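Local coordinates for glutamyl-tRNA synthetase (Methanothermobacter thermautotrophicus, PDB 3AII), which catalyses the ATP-dependent attachment of glutamate to tRNA, activating the amino acid as glutamyl-AMP before transferring it to the acceptor end of the tRNA, at residues 129-138 and 160-169; 274-283 and 299-307. One frame throughout, in Å; residues are numbered along the deposited sequence. Where two conformers were deposited one is given.

Interaction 1 (129-138 and 160-169); sequences GRLILRIEDT and VEWDETVIQS. With CA (calcium ion), chain E.
L133 and V166 sit on neighbouring parallel strands, 130-135 and 164-167, joined through helix 147-158 in a beta-alpha-beta unit of the Rossmann-type catalytic fold of class I synthetases. The strands run 18° apart, and the pair illustrates how side chains can carry a ladder past its last backbone bonds. In the middle, L133 N donates to E164 O at 2.9 Å, L133 O accepts from V166 N, and I135 N returns to V166 O.

Carboxylates continue the pattern at both ends. D163 OD2 receives L131 N on its anti lone pair at 2.9 Å. At the far end CG of D137 lies between the backbone N and carbonyl carbon (chi1 64°), which presents both oxygens to S169. D137 OD1 takes S169 N at 2.8 Å, and D137 OD2 takes S169 OG at 2.6 Å.

Apolar contact centres on W162, one ring face of which covers L133 CB, 3.5 Å from W162 NE1. T165 OG1 accepts from W162 NE1 in the ring plane, which probably limits rotation of the indole, while P152 and L155 of helix 147-158 also touch it. Past the strand ends, Q168 OE1 rests 3.3 Å from E136 CB, the amide and carboxylate planes nearly parallel; Q168 NE2 probably hydrogen-bonds D281.

Beyond the strands, a calcium ion binds G129 O at 2.4 Å, and one of its waters donates to D163 OD1 at 2.7 Å.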
loop_
_atom_site.group_PDB
_atom_site.type_symbol
_atom_site.label_atom_id
_atom_site.label_comp_id
_atom_site.label_asym_id
_atom_site.label_seq_id
_atom_site.Cartn_x
_atom_site.Cartn_y
_atom_site.Cartn_z
ATOM N N GLY A 129 -8.590 -10.739 20.810
ATOM C CA GLY A 129 -8.541 -9.416 21.421
ATOM C C GLY A 129 -9.206 -8.344 20.568
ATOM O O GLY A 129 -10.000 -8.643 19.685
ATOM N N ARG A 130 -8.877 -7.085 20.834
ATOM C CA ARG A 130 -9.451 -5.982 20.075
ATOM C C ARG A 130 -8.392 -5.236 19.287
ATOM O O ARG A 130 -7.218 -5.249 19.648
ATOM C CB ARG A 130 -10.196 -5.019 21.004
ATOM C CG ARG A 130 -11.534 -5.593 21.468
ATOM C CD ARG A 130 -12.317 -4.594 22.306
ATOM N NE ARG A 130 -11.516 -4.104 23.407
ATOM C CZ ARG A 130 -11.168 -2.839 23.579
ATOM N NH1 ARG A 130 -11.576 -1.905 22.729
ATOM N NH2 ARG A 130 -10.426 -2.506 24.618
ATOM N N LEU A 131 -8.815 -4.595 18.209
ATOM C CA LEU A 131 -7.923 -3.770 17.407
ATOM C C LEU A 131 -8.531 -2.382 17.320
ATOM O O LEU A 131 -9.711 -2.243 16.976
ATOM C CB LEU A 131 -7.765 -4.345 16.002
ATOM C CG LEU A 131 -6.911 -3.562 14.989
ATOM C CD1 LEU A 131 -5.488 -3.406 15.535
ATOM C CD2 LEU A 131 -6.888 -4.216 13.626
ATOM N N ILE A 132 -7.712 -1.369 17.601
ATOM C CA ILE A 132 -8.137 0.023 17.526
ATOM C C ILE A 132 -7.529 0.685 16.282
ATOM O O ILE A 132 -6.338 0.543 16.009
ATOM C CB ILE A 132 -7.705 0.792 18.780
ATOM C CG1 ILE A 132 -8.380 0.200 20.028
ATOM C CG2 ILE A 132 -8.070 2.271 18.639
ATOM C CD1 ILE A 132 -7.811 0.740 21.357
ATOM N N LEU A 133 -8.364 1.361 15.498
ATOM C CA LEU A 133 -7.859 2.209 14.414
ATOM C C LEU A 133 -7.717 3.600 15.006
ATOM O O LEU A 133 -8.693 4.165 15.466
ATOM C CB LEU A 133 -8.833 2.241 13.227
ATOM C CG LEU A 133 -8.490 3.296 12.167
ATOM C CD1 LEU A 133 -7.123 3.001 11.515
ATOM C CD2 LEU A 133 -9.568 3.352 11.082
ATOM N N ARG A 134 -6.499 4.147 15.021
ATOM C CA ARG A 134 -6.296 5.481 15.555
ATOM C C ARG A 134 -5.680 6.339 14.464
ATOM O O ARG A 134 -4.533 6.120 14.062
ATOM C CB ARG A 134 -5.399 5.455 16.798
ATOM C CG ARG A 134 -5.170 6.838 17.416
ATOM C CD ARG A 134 -4.456 6.776 18.798
ATOM N NE ARG A 134 -3.066 6.356 18.641
ATOM C CZ ARG A 134 -2.445 5.460 19.411
ATOM N NH1 ARG A 134 -1.171 5.158 19.173
ATOM N NH2 ARG A 134 -3.091 4.862 20.405
ATOM N N ILE A 135 -6.440 7.318 13.987
ATOM C CA ILE A 135 -5.939 8.196 12.938
ATOM C C ILE A 135 -5.126 9.308 13.572
ATOM O O ILE A 135 -5.642 10.103 14.364
ATOM C CB ILE A 135 -7.080 8.832 12.128
ATOM C CG1 ILE A 135 -8.045 7.768 11.598
ATOM C CG2 ILE A 135 -6.503 9.669 10.999
ATOM C CD1 ILE A 135 -7.416 6.779 10.694
ATOM N N GLU A 136 -3.844 9.358 13.230
ATOM C CA GLU A 136 -2.913 10.234 13.924
ATOM C C GLU A 136 -2.700 11.521 13.121
ATOM O O GLU A 136 -1.732 11.666 12.365
ATOM C CB GLU A 136 -1.621 9.467 14.237
ATOM C CG GLU A 136 -1.904 8.321 15.220
ATOM C CD GLU A 136 -0.677 7.757 15.933
ATOM O OE1 GLU A 136 0.460 7.943 15.436
ATOM O OE2 GLU A 136 -0.875 7.104 16.984
ATOM N N ASP A 137 -3.650 12.439 13.287
ATOM C CA ASP A 137 -3.730 13.636 12.453
ATOM C C ASP A 137 -3.412 14.920 13.230
ATOM O O ASP A 137 -4.126 15.912 13.106
ATOM C CB ASP A 137 -5.114 13.738 11.815
ATOM C CG ASP A 137 -6.220 13.927 12.834
ATOM O OD1 ASP A 137 -6.043 13.555 14.012
ATOM O OD2 ASP A 137 -7.275 14.468 12.459
ATOM N N THR A 138 -2.339 14.893 14.017
ATOM C CA THR A 138 -1.943 16.057 14.826
ATOM C C THR A 138 -0.901 16.979 14.179
ATOM O O THR A 138 -0.303 17.821 14.866
ATOM C CB THR A 138 -1.361 15.617 16.177
ATOM O OG1 THR A 138 -0.287 14.705 15.936
ATOM C CG2 THR A 138 -2.430 14.922 17.007
ATOM N N VAL A 160 -9.263 -6.452 7.003
ATOM C CA VAL A 160 -8.996 -6.153 8.398
ATOM C C VAL A 160 -10.301 -5.721 9.065
ATOM O O VAL A 160 -11.033 -4.896 8.526
ATOM C CB VAL A 160 -7.923 -5.046 8.515
ATOM C CG1 VAL A 160 -7.863 -4.467 9.929
ATOM C CG2 VAL A 160 -6.550 -5.592 8.091
ATOM N N GLU A 161 -10.592 -6.322 10.209
ATOM C CA GLU A 161 -11.711 -5.912 11.055
ATOM C C GLU A 161 -11.161 -5.221 12.290
ATOM O O GLU A 161 -10.090 -5.579 12.786
ATOM C CB GLU A 161 -12.522 -7.123 11.500
ATOM C CG GLU A 161 -13.232 -7.860 10.380
ATOM C CD GLU A 161 -14.159 -8.957 10.902
ATOM O OE1 GLU A 161 -13.899 -9.502 11.998
ATOM O OE2 GLU A 161 -15.147 -9.275 10.214
ATOM N N TRP A 162 -11.886 -4.238 12.809
ATOM C CA TRP A 162 -11.434 -3.593 14.032
ATOM C C TRP A 162 -12.615 -3.207 14.917
ATOM O O TRP A 162 -13.769 -3.422 14.519
ATOM C CB TRP A 162 -10.511 -2.414 13.725
ATOM C CG TRP A 162 -11.105 -1.243 12.979
ATOM C CD1 TRP A 162 -11.441 -0.028 13.510
ATOM C CD2 TRP A 162 -11.340 -1.141 11.567
ATOM N NE1 TRP A 162 -11.908 0.809 12.523
ATOM C CE2 TRP A 162 -11.853 0.150 11.318
ATOM C CE3 TRP A 162 -11.204 -2.029 10.487
ATOM C CZ2 TRP A 162 -12.207 0.590 10.043
ATOM C CZ3 TRP A 162 -11.550 -1.592 9.202
ATOM C CH2 TRP A 162 -12.061 -0.291 8.996
ATOM N N ASP A 163 -12.334 -2.672 16.103
ATOM C CA ASP A 163 -13.346 -2.551 17.153
ATOM C C ASP A 163 -13.680 -1.122 17.579
ATOM O O ASP A 163 -14.729 -0.883 18.173
ATOM C CB ASP A 163 -12.932 -3.353 18.392
ATOM C CG ASP A 163 -12.755 -4.815 18.089
ATOM O OD1 ASP A 163 -13.770 -5.554 18.087
ATOM O OD2 ASP A 163 -11.616 -5.217 17.803
ATOM N N GLU A 164 -12.774 -0.193 17.302
ATOM C CA GLU A 164 -12.964 1.205 17.690
ATOM C C GLU A 164 -12.196 2.058 16.721
ATOM O O GLU A 164 -11.126 1.653 16.246
ATOM C CB GLU A 164 -12.391 1.477 19.079
ATOM C CG GLU A 164 -13.259 1.039 20.205
ATOM C CD GLU A 164 -12.885 1.649 21.561
ATOM O OE1 GLU A 164 -12.032 2.575 21.671
ATOM O OE2 GLU A 164 -13.493 1.197 22.528
ATOM N N THR A 165 -12.743 3.234 16.424
ATOM C CA THR A 165 -12.042 4.209 15.593
ATOM C C THR A 165 -11.912 5.492 16.407
ATOM O O THR A 165 -12.905 6.000 16.947
ATOM C CB THR A 165 -12.793 4.537 14.287
ATOM O OG1 THR A 165 -12.843 3.385 13.440
ATOM C CG2 THR A 165 -12.066 5.631 13.521
ATOM N N VAL A 166 -10.686 6.002 16.499
ATOM C CA VAL A 166 -10.393 7.175 17.309
ATOM C C VAL A 166 -9.631 8.139 16.413
ATOM O O VAL A 166 -8.780 7.713 15.638
ATOM C CB VAL A 166 -9.524 6.788 18.519
ATOM C CG1 VAL A 166 -9.038 8.027 19.268
ATOM C CG2 VAL A 166 -10.300 5.877 19.463
ATOM N N ILE A 167 -9.964 9.426 16.474
ATOM C CA ILE A 167 -9.249 10.411 15.654
ATOM C C ILE A 167 -8.551 11.408 16.583
ATOM O O ILE A 167 -9.177 12.009 17.450
ATOM C CB ILE A 167 -10.201 11.139 14.688
ATOM C CG1 ILE A 167 -10.848 10.146 13.711
ATOM C CG2 ILE A 167 -9.447 12.199 13.868
ATOM C CD1 ILE A 167 -11.981 10.769 12.902
ATOM N N GLN A 168 -7.242 11.569 16.438
ATOM C CA GLN A 168 -6.505 12.346 17.427
ATOM C C GLN A 168 -6.894 13.821 17.489
ATOM O O GLN A 168 -6.828 14.423 18.558
ATOM C CB GLN A 168 -4.990 12.182 17.253
ATOM C CG GLN A 168 -4.505 10.790 17.637
ATOM C CD GLN A 168 -2.994 10.707 17.754
ATOM O OE1 GLN A 168 -2.274 11.238 16.917
ATOM N NE2 GLN A 168 -2.511 10.047 18.804
ATOM N N SER A 169 -7.320 14.392 16.365
ATOM C CA SER A 169 -7.682 15.805 16.392
ATOM C C SER A 169 -8.979 16.047 17.164
ATOM O O SER A 169 -9.304 17.186 17.484
ATOM C CB SER A 169 -7.762 16.395 14.978
ATOM O OG SER A 169 -8.731 15.725 14.205
HETATM CA CA CA E . -11.698 -9.558 18.192
HETATM O O HOH W 1 -10.118 0.789 23.940
HETATM O O HOH W 2 -13.321 -7.929 19.344
HETATM O O HOH W 3 -13.204 -9.953 16.612
HETATM O O HOH W 4 -10.419 -11.601 18.138
HETATM O O HOH W 5 -12.833 -10.879 19.936
#

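Interaction 2 (274-283 and 299-307); sequences MNFSVAVDDH and NREKQEYLY
D282 and Y307 share a water, a small example of how polar groups can be settled inside a helix-helix interface. The water lies in the plane of the Y307 ring, 2.7 Å from Y307 OH, and donates to D282 OD2 at 2.7 Å. The carboxylate and the phenol ring are nearly coplanar, with Y307 OH resting against D282 CB. R100 also binds D282 OD2, the oxygen that takes the water, while R134 pairs with D282 OD1.

The direct polar link joins N275 to Q303. N275 ND2 donates to Q303 OE1 at 3.0 Å, reaching a lone pair in the carbonyl plane, although the two amide planes are turned 52° apart. Q303 CG stands anti to the carbonyl carbon (chi1 -60°) and the chain runs extended beyond it, which carries the amide as a knob into the hole formed by M274, N275, V278 and A279. With an alanine here, N275 ND2 would probably lose the acceptor that Q303 OE1 provides and a gap would open over V278 and A279.

Apolar packing fills the next turn. In one of the two conformers of L306, its CD1 meets A279 CB at 3.6 Å, and L306 CD2 comes to the edge of the F276 ring near its plane, 3.8 Å from F276 CD1. A279 CB also meets Y307 CE2 at 3.9 Å. The small A279 side chain probably leaves room for both larger residues, the axes of the two segments lying 9.4 Å apart and crossing at -59°.

Around the pair, helix 172-184 backs F276 with Y175 and T179 and touches L306 through L182; F317 of strand 316-318 packs on Q303, and V278 and D281 of helix 274-284 lie against R134 of strand 130-135.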
loop_
_atom_site.group_PDB
_atom_site.type_symbol
_atom_site.label_atom_id
_atom_site.label_comp_id
_atom_site.label_asym_id
_atom_site.label_seq_id
_atom_site.Cartn_x
_atom_site.Cartn_y
_atom_site.Cartn_z
ATOM N N MET A 274 4.249 13.497 18.332
ATOM C CA MET A 274 3.859 12.099 18.222
ATOM C C MET A 274 4.124 11.272 19.491
ATOM O O MET A 274 3.249 10.533 19.955
ATOM C CB MET A 274 4.531 11.468 16.995
ATOM C CG MET A 274 3.721 10.355 16.361
ATOM S SD MET A 274 4.688 8.851 16.254
ATOM C CE MET A 274 5.402 8.889 17.885
ATOM N N ASN A 275 5.318 11.381 20.059
ATOM C CA ASN A 275 5.627 10.542 21.208
ATOM C C ASN A 275 4.762 10.810 22.437
ATOM O O ASN A 275 4.549 9.913 23.247
ATOM C CB ASN A 275 7.121 10.596 21.544
ATOM C CG ASN A 275 7.944 9.784 20.567
ATOM O OD1 ASN A 275 8.857 10.293 19.908
ATOM N ND2 ASN A 275 7.601 8.515 20.444
ATOM N N PHE A 276 4.268 12.041 22.572
ATOM C CA PHE A 276 3.362 12.373 23.656
ATOM C C PHE A 276 1.957 11.837 23.377
ATOM O O PHE A 276 1.362 11.155 24.217
ATOM C CB PHE A 276 3.299 13.894 23.905
ATOM C CG PHE A 276 2.375 14.282 25.058
ATOM C CD1 PHE A 276 2.735 14.042 26.376
ATOM C CD2 PHE A 276 1.136 14.858 24.801
ATOM C CE1 PHE A 276 1.870 14.385 27.423
ATOM C CE2 PHE A 276 0.261 15.181 25.820
ATOM C CZ PHE A 276 0.640 14.974 27.151
ATOM N N SER A 277 1.397 12.180 22.222
ATOM C CA SER A 277 0.028 11.762 21.933
ATOM C C SER A 277 -0.094 10.243 21.842
ATOM O O SER A 277 -1.096 9.687 22.283
ATOM C CB SER A 277 -0.496 12.414 20.655
ATOM O OG SER A 277 0.306 12.032 19.541
ATOM N N VAL A 278 0.938 9.581 21.320
ATOM C CA VAL A 278 0.915 8.115 21.203
ATOM C C VAL A 278 0.874 7.471 22.599
ATOM O O VAL A 278 0.058 6.582 22.873
ATOM C CB VAL A 278 2.111 7.588 20.374
ATOM C CG1 VAL A 278 2.290 6.084 20.553
ATOM C CG2 VAL A 278 1.924 7.927 18.912
ATOM N N ALA A 279 1.751 7.921 23.488
ATOM C CA ALA A 279 1.791 7.373 24.844
ATOM C C ALA A 279 0.489 7.615 25.585
ATOM O O ALA A 279 -0.051 6.711 26.217
ATOM C CB ALA A 279 2.957 7.974 25.630
ATOM N N VAL A 280 -0.016 8.845 25.529
ATOM C CA VAL A 280 -1.269 9.159 26.202
ATOM C C VAL A 280 -2.420 8.285 25.663
ATOM O O VAL A 280 -3.223 7.728 26.437
ATOM C CB VAL A 280 -1.614 10.671 26.078
ATOM C CG1 VAL A 280 -3.042 10.937 26.560
ATOM C CG2 VAL A 280 -0.627 11.517 26.901
ATOM N N ASP A 281 -2.497 8.158 24.344
ATOM C CA ASP A 281 -3.591 7.403 23.734
ATOM C C ASP A 281 -3.437 5.903 23.935
ATOM O O ASP A 281 -4.424 5.217 24.198
ATOM C CB ASP A 281 -3.729 7.751 22.264
ATOM C CG ASP A 281 -4.322 9.135 22.064
ATOM O OD1 ASP A 281 -4.806 9.727 23.059
ATOM O OD2 ASP A 281 -4.282 9.620 20.919
ATOM N N ASP A 282 -2.214 5.394 23.848
ATOM C CA ASP A 282 -2.009 3.969 24.120
ATOM C C ASP A 282 -2.478 3.655 25.539
ATOM O O ASP A 282 -3.124 2.635 25.780
ATOM C CB ASP A 282 -0.540 3.563 23.936
ATOM C CG ASP A 282 -0.163 3.337 22.482
ATOM O OD1 ASP A 282 -1.065 3.250 21.619
ATOM O OD2 ASP A 282 1.048 3.235 22.195
ATOM N N HIS A 283 -2.165 4.530 26.489
ATOM C CA HIS A 283 -2.571 4.260 27.863
ATOM C C HIS A 283 -4.069 4.372 28.029
ATOM O O HIS A 283 -4.705 3.481 28.582
ATOM C CB HIS A 283 -1.905 5.208 28.857
ATOM C CG HIS A 283 -2.457 5.089 30.241
ATOM N ND1 HIS A 283 -2.144 4.039 31.077
ATOM C CD2 HIS A 283 -3.329 5.868 30.923
ATOM C CE1 HIS A 283 -2.793 4.182 32.221
ATOM N NE2 HIS A 283 -3.508 5.291 32.158
ATOM N N ASN A 299 11.822 5.993 19.902
ATOM C CA ASN A 299 10.479 6.344 20.349
ATOM C C ASN A 299 10.063 5.661 21.655
ATOM O O ASN A 299 9.570 6.319 22.569
ATOM C CB ASN A 299 9.452 6.090 19.236
ATOM C CG ASN A 299 9.683 6.966 18.012
ATOM O OD1 ASN A 299 10.295 8.036 18.097
ATOM N ND2 ASN A 299 9.185 6.514 16.863
ATOM N N ARG A 300 10.257 4.348 21.755
ATOM C CA ARG A 300 9.929 3.645 22.995
ATOM C C ARG A 300 10.672 4.250 24.193
ATOM O O ARG A 300 10.083 4.497 25.245
ATOM C CB ARG A 300 10.247 2.152 22.889
ATOM C CG ARG A 300 10.247 1.433 24.235
ATOM C CD ARG A 300 10.531 -0.062 24.094
ATOM N NE ARG A 300 10.849 -0.679 25.383
ATOM C CZ ARG A 300 10.868 -1.990 25.607
ATOM N NH1 ARG A 300 10.580 -2.843 24.631
ATOM N NH2 ARG A 300 11.168 -2.452 26.814
ATOM N N GLU A 301 11.972 4.468 24.034
ATOM C CA GLU A 301 12.773 5.048 25.103
ATOM C C GLU A 301 12.246 6.421 25.532
ATOM O O GLU A 301 12.244 6.752 26.709
ATOM C CB GLU A 301 14.234 5.177 24.664
ATOM C CG GLU A 301 14.983 3.866 24.548
ATOM C CD GLU A 301 16.399 4.064 24.041
ATOM O OE1 GLU A 301 17.269 4.469 24.842
ATOM O OE2 GLU A 301 16.641 3.821 22.838
ATOM N N LYS A 302 11.810 7.223 24.566
ATOM C CA LYS A 302 11.270 8.543 24.884
ATOM C C LYS A 302 9.960 8.432 25.659
ATOM O O LYS A 302 9.761 9.098 26.676
ATOM C CB LYS A 302 11.059 9.351 23.600
ATOM C CG LYS A 302 12.349 9.663 22.858
ATOM C CD LYS A 302 12.058 10.370 21.544
ATOM C CE LYS A 302 13.341 10.802 20.856
ATOM N NZ LYS A 302 13.070 11.377 19.507
ATOM N N GLN A 303 9.058 7.586 25.166
ATOM C CA GLN A 303 7.751 7.436 25.796
ATOM C C GLN A 303 7.819 6.854 27.202
ATOM O O GLN A 303 7.018 7.202 28.072
ATOM C CB GLN A 303 6.856 6.567 24.917
ATOM C CG GLN A 303 6.635 7.157 23.532
ATOM C CD GLN A 303 5.790 6.261 22.648
ATOM O OE1 GLN A 303 5.830 6.367 21.423
ATOM N NE2 GLN A 303 5.024 5.371 23.267
ATOM N N GLU A 304 8.777 5.964 27.428
ATOM C CA GLU A 304 8.945 5.369 28.751
ATOM C C GLU A 304 8.983 6.416 29.879
ATOM O O GLU A 304 8.434 6.196 30.956
ATOM C CB GLU A 304 10.183 4.465 28.775
ATOM C CG GLU A 304 9.982 3.155 28.024
ATOM C CD GLU A 304 11.251 2.329 27.904
ATOM O OE1 GLU A 304 12.333 2.808 28.315
ATOM O OE2 GLU A 304 11.163 1.194 27.389
ATOM N N TYR A 305 9.585 7.576 29.615
ATOM C CA TYR A 305 9.648 8.651 30.610
ATOM C C TYR A 305 8.282 9.223 30.956
ATOM O O TYR A 305 8.023 9.601 32.094
ATOM C CB TYR A 305 10.568 9.779 30.137
ATOM C CG TYR A 305 12.026 9.407 30.183
ATOM C CD1 TYR A 305 12.677 8.924 29.054
ATOM C CD2 TYR A 305 12.754 9.536 31.356
ATOM C CE1 TYR A 305 14.009 8.571 29.097
ATOM C CE2 TYR A 305 14.085 9.187 31.404
ATOM C CZ TYR A 305 14.706 8.707 30.279
ATOM O OH TYR A 305 16.032 8.361 30.330
ATOM N N LEU A 306 7.414 9.287 29.954
ATOM C CA LEU A 306 6.055 9.775 30.150
ATOM C C LEU A 306 5.272 8.835 31.038
ATOM O O LEU A 306 4.635 9.264 32.000
ATOM C CB LEU A 306 5.328 9.877 28.812
ATOM C CG LEU A 306 5.659 11.048 27.904
ATOM C CD1 LEU A 306 4.887 10.884 26.608
ATOM C CD2 LEU A 306 5.297 12.353 28.578
ATOM N N TYR A 307 5.323 7.543 30.706
ATOM C CA TYR A 307 4.633 6.518 31.485
ATOM C C TYR A 307 5.139 6.577 32.922
ATOM O O TYR A 307 4.366 6.572 33.865
ATOM C CB TYR A 307 4.881 5.121 30.909
ATOM C CG TYR A 307 4.100 4.785 29.651
ATOM C CD1 TYR A 307 2.786 4.335 29.732
ATOM C CD2 TYR A 307 4.683 4.911 28.399
ATOM C CE1 TYR A 307 2.070 4.006 28.585
ATOM C CE2 TYR A 307 3.966 4.591 27.229
ATOM C CZ TYR A 307 2.662 4.145 27.345
ATOM O OH TYR A 307 1.950 3.818 26.213
HETATM O O HOH W 6 3.149 3.692 23.812
#

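From the N terminus, interaction 1 comes first: 21 residues separate its segments, and they include helix 147-158, closing a beta-alpha-beta loop. The chain then travels through more than a hundred residues, including helix 172-184 and the zinc-binding cysteines, before interaction 2 closes a shorter loop between helices 274-284 and 299-310. The two loops follow in series, neither nested nor crossed, yet they meet in space with centres about 17 Å apart. The R134-D282 salt bridge and the probable Q168-D281 hydrogen bond join them directly. Helix 274-284 is the shared element, with the parallel sheet on one flank and helix 299-310 on another, all within the catalytic domain.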